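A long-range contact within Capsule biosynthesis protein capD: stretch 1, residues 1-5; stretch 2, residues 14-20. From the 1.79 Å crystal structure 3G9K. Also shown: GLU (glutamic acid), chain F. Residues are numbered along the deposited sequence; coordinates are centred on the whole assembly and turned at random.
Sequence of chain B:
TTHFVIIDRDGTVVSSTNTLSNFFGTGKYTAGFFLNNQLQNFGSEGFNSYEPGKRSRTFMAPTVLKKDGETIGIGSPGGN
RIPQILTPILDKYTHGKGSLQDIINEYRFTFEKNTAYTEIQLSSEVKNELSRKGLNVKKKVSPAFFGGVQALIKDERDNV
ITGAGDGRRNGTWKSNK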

ATOM      1  N   THR B   1      -5.324   0.161   3.958  1.00 16.78           N
ATOM      2  CA  THR B   1      -4.051   0.205   3.170  1.00 17.22           C
ATOM      3  C   THR B   1      -4.401   0.556   1.731  1.00 17.35           C
ATOM      4  O   THR B   1      -5.453   0.161   1.230  1.00 17.51           O
ATOM      5  CB  THR B   1      -3.316  -1.123   3.274  1.00 17.23           C
ATOM      6  OG1 THR B   1      -3.235  -1.466   4.665  1.00 18.17           O
ATOM      7  CG2 THR B   1      -1.880  -1.082   2.638  1.00 17.03           C
ATOM      8  N   THR B   2      -3.546   1.343   1.112  1.00 16.86           N
ATOM      9  CA  THR B   2      -3.707   1.735  -0.297  1.00 16.30           C
ATOM     10  C   THR B   2      -2.327   1.690  -0.905  1.00 16.71           C
ATOM     11  O   THR B   2      -1.373   2.053  -0.231  1.00 16.55           O
ATOM     12  CB  THR B   2      -4.339   3.133  -0.416  1.00 17.58           C
ATOM     13  OG1 THR B   2      -4.853   3.331  -1.758  1.00 17.24           O
ATOM     14  CG2 THR B   2      -3.325   4.217  -0.053  1.00 12.28           C
ATOM     15  N   HIS B   3      -2.231   1.221  -2.158  1.00 15.65           N
ATOM     16  CA  HIS B   3      -0.995   1.225  -2.877  1.00 14.92           C
ATOM     17  C   HIS B   3      -1.136   2.036  -4.184  1.00 15.41           C
ATOM     18  O   HIS B   3      -2.102   1.821  -4.918  1.00 14.56           O
ATOM     19  CB  HIS B   3      -0.542  -0.141  -3.238  1.00 15.47           C
ATOM     20  CG  HIS B   3       0.852  -0.130  -3.718  1.00 16.02           C
ATOM     21  ND1 HIS B   3       1.169  -0.129  -5.052  1.00 16.99           N
ATOM     22  CD2 HIS B   3       2.012   0.013  -3.054  1.00 14.13           C
ATOM     23  CE1 HIS B   3       2.470   0.011  -5.187  1.00 13.63           C
ATOM     24  NE2 HIS B   3       3.003   0.078  -3.985  1.00 18.75           N
ATOM     25  N   PHE B   4      -0.195   2.954  -4.454  1.00 13.78           N
ATOM     26  CA  PHE B   4      -0.129   3.626  -5.769  1.00 15.08           C
ATOM     27  C   PHE B   4       1.293   3.561  -6.409  1.00 15.30           C
ATOM     28  O   PHE B   4       2.299   3.262  -5.759  1.00 14.18           O
ATOM     29  CB  PHE B   4      -0.701   5.059  -5.660  1.00 15.39           C
ATOM     30  CG  PHE B   4       0.156   5.985  -4.848  1.00 14.97           C
ATOM     31  CD1 PHE B   4      -0.015   6.068  -3.484  1.00 14.60           C
ATOM     32  CD2 PHE B   4       1.218   6.693  -5.445  1.00 17.10           C
ATOM     33  CE1 PHE B   4       0.768   6.906  -2.721  1.00 15.48           C
ATOM     34  CE2 PHE B   4       2.001   7.533  -4.717  1.00 16.92           C
ATOM     35  CZ  PHE B   4       1.794   7.637  -3.331  1.00 17.81           C
ATOM     36  N   VAL B   5       1.329   3.792  -7.725  1.00 15.30           N
ATOM     37  CA  VAL B   5       2.558   3.816  -8.515  1.00 16.27           C
ATOM     38  C   VAL B   5       2.488   4.992  -9.471  1.00 16.46           C
ATOM     39  O   VAL B   5       1.428   5.244 -10.071  1.00 15.50           O
ATOM     40  CB  VAL B   5       2.737   2.510  -9.309  1.00 15.87           C
ATOM     41  CG1 VAL B   5       4.156   2.462  -9.967  1.00 14.39           C
ATOM     42  CG2 VAL B   5       2.473   1.297  -8.374  1.00 14.82           C
ATOM     43  N   VAL B  14       7.876   5.890  -8.481  1.00 17.52           N
ATOM     44  CA  VAL B  14       7.548   5.843  -7.088  1.00 16.94           C
ATOM     45  C   VAL B  14       6.551   4.697  -6.884  1.00 16.55           C
ATOM     46  O   VAL B  14       5.537   4.612  -7.604  1.00 16.29           O
ATOM     47  CB  VAL B  14       6.840   7.160  -6.637  1.00 16.58           C
ATOM     48  CG1 VAL B  14       6.243   6.995  -5.234  1.00 16.65           C
ATOM     49  CG2 VAL B  14       7.797   8.392  -6.723  1.00 14.99           C
ATOM     50  N   SER B  15       6.769   3.915  -5.843  1.00 15.32           N
ATOM     51  CA  SER B  15       5.820   2.865  -5.451  1.00 16.32           C
ATOM     52  C   SER B  15       5.602   3.058  -3.967  1.00 16.65           C
ATOM     53  O   SER B  15       6.559   2.909  -3.173  1.00 18.24           O
ATOM     54  CB  SER B  15       6.425   1.510  -5.753  1.00 16.63           C
ATOM     55  OG  SER B  15       5.518   0.461  -5.577  1.00 16.01           O
ATOM     56  N   SER B  16       4.372   3.382  -3.580  1.00 16.67           N
ATOM     57  CA  SER B  16       4.106   3.760  -2.182  1.00 15.61           C
ATOM     58  C   SER B  16       2.892   3.034  -1.642  1.00 15.71           C
ATOM     59  O   SER B  16       1.878   2.884  -2.335  1.00 14.46           O
ATOM     60  CB  SER B  16       3.966   5.267  -2.058  1.00 16.49           C
ATOM     61  OG  SER B  16       3.553   5.627  -0.748  1.00 17.17           O
ATOM     62  N   THR B  17       3.031   2.511  -0.421  1.00 16.65           N
ATOM     63  CA  THR B  17       1.851   2.023   0.303  1.00 17.44           C
ATOM     64  C   THR B  17       1.627   2.726   1.654  1.00 16.89           C
ATOM     65  O   THR B  17       2.508   2.833   2.482  1.00 15.99           O
ATOM     66  CB  THR B  17       1.671   0.419   0.205  1.00 19.42           C
ATOM     67  OG1 THR B  17       0.997  -0.169   1.339  1.00 25.35           O
ATOM     68  CG2 THR B  17       2.860  -0.330  -0.279  1.00 11.98           C
ATOM     69  N   ASN B  18       0.432   3.292   1.809  1.00 16.47           N
ATOM     70  CA  ASN B  18       0.053   4.024   2.991  1.00 16.92           C
ATOM     71  C   ASN B  18      -1.080   3.306   3.700  1.00 17.18           C
ATOM     72  O   ASN B  18      -1.869   2.610   3.057  1.00 14.95           O
ATOM     73  CB  ASN B  18      -0.414   5.419   2.624  1.00 16.96           C
ATOM     74  CG  ASN B  18       0.692   6.265   1.961  1.00 18.62           C
ATOM     75  OD1 ASN B  18       1.876   6.056   2.208  1.00 16.42           O
ATOM     76  ND2 ASN B  18       0.285   7.233   1.138  1.00 21.07           N
ATOM     77  N   THR B  19      -1.166   3.462   5.025  1.00 16.91           N
ATOM     78  CA  THR B  19      -2.170   2.722   5.756  1.00 17.74           C
ATOM     79  C   THR B  19      -2.578   3.316   7.104  1.00 17.96           C
ATOM     80  O   THR B  19      -1.867   4.148   7.686  1.00 17.63           O
ATOM     81  CB  THR B  19      -1.689   1.292   5.958  1.00 18.84           C
ATOM     82  OG1 THR B  19      -2.780   0.473   6.390  1.00 19.89           O
ATOM     83  CG2 THR B  19      -0.546   1.247   6.998  1.00 20.07           C
ATOM     84  N   LEU B  20      -3.748   2.890   7.561  1.00 17.57           N
ATOM     85  CA  LEU B  20      -4.223   3.072   8.923  1.00 18.72           C
ATOM     86  C   LEU B  20      -4.223   1.745   9.700  1.00 19.70           C
ATOM     87  O   LEU B  20      -4.517   1.695  10.843  1.00 18.44           O
ATOM     88  CB  LEU B  20      -5.628   3.624   8.955  1.00 18.25           C
ATOM     89  CG  LEU B  20      -5.952   4.940   8.305  1.00 16.25           C
ATOM     90  CD1 LEU B  20      -7.388   5.244   8.412  1.00 19.28           C
ATOM     91  CD2 LEU B  20      -5.115   6.029   8.824  1.00 18.25           C
TER
HETATM   92  N   GLU F   2      -5.071  -5.820   7.398  1.00 49.92           N
HETATM   93  CA  GLU F   2      -5.059  -5.039   6.169  1.00 49.25           C
HETATM   94  C   GLU F   2      -3.824  -4.121   6.067  1.00 49.42           C
HETATM   95  O   GLU F   2      -3.581  -3.351   6.996  1.00 49.83           O
HETATM   96  CB  GLU F   2      -6.352  -4.222   6.126  1.00 48.84           C
HETATM   97  CG  GLU F   2      -6.330  -3.016   5.207  1.00 46.35           C
HETATM   98  CD  GLU F   2      -6.308  -3.365   3.743  1.00 43.00           C
HETATM   99  OE1 GLU F   2      -5.924  -4.499   3.387  1.00 38.39           O
HETATM  100  OE2 GLU F   2      -6.658  -2.460   2.963  1.00 38.77           O
HETATM  101  OXT GLU F   2      -3.047  -4.095   5.084  1.00 49.27           O
HETATM  102  O   HOH W   1      -6.085   1.107   6.632  1.00 23.69           O

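The two stretches are neighbouring antiparallel strands: the N-to-C directions of 2-5 and 14-19 differ by 162°, and their axes approach to 4.8 Å. Two hydrogen-bonded pairs fix the register. In the first, Thr2 N donates to Asn18 O at 2.9 Å and Asn18 N to Thr2 O at 3.0 Å; in the second, Phe4 N donates to Ser16 O and Ser16 N to Phe4 O, both at 3.0 Å, with N-H...O angles of 158° and 172°. The intervening pair, His3 with Thr17, lacks such bonds, and its CA atoms lie closer, 4.3 Å against 5.5 Å for Thr2 and Asn18. Here CA-H...O contacts supplement the ladder, as from Thr17 CA to Thr2 O at 3.3 Å.

Phe4 has the largest area covered by the opposing strand, 73 Å². Its side chain shares a face of the sheet with Ser16, and with chi1 at 69° (p) the end of the ring comes nearer that strand. Phe4 CZ lies 3.5 Å from Ser16 CB, while Phe4 CE2 reaches Val14 CG1 at 4.3 Å, an apolar contact.

Thr1, with 62 Å² covered, joins the strand pairing to the ligand. Thr19 OG1 donates to Thr1 OG1 at 2.6 Å, and Thr1 OG1 in turn donates to OXT of the bound glutamic acid at 2.7 Å, so one hydroxyl both accepts and donates. Thr1 N donates to the ligand's OE2 at 3.1 Å and to water 1 at 2.9 Å; that water also accepts from Leu20 N at 3.1 Å, bridging the two stretches.

His3, with 60 Å² covered, lies on the sheet face shared with Ser15 and Thr17. Ser16 O sits over one face of its imidazole, whereas Ser15 OG lies at the ring edge, 3.0 Å from His3 NE2.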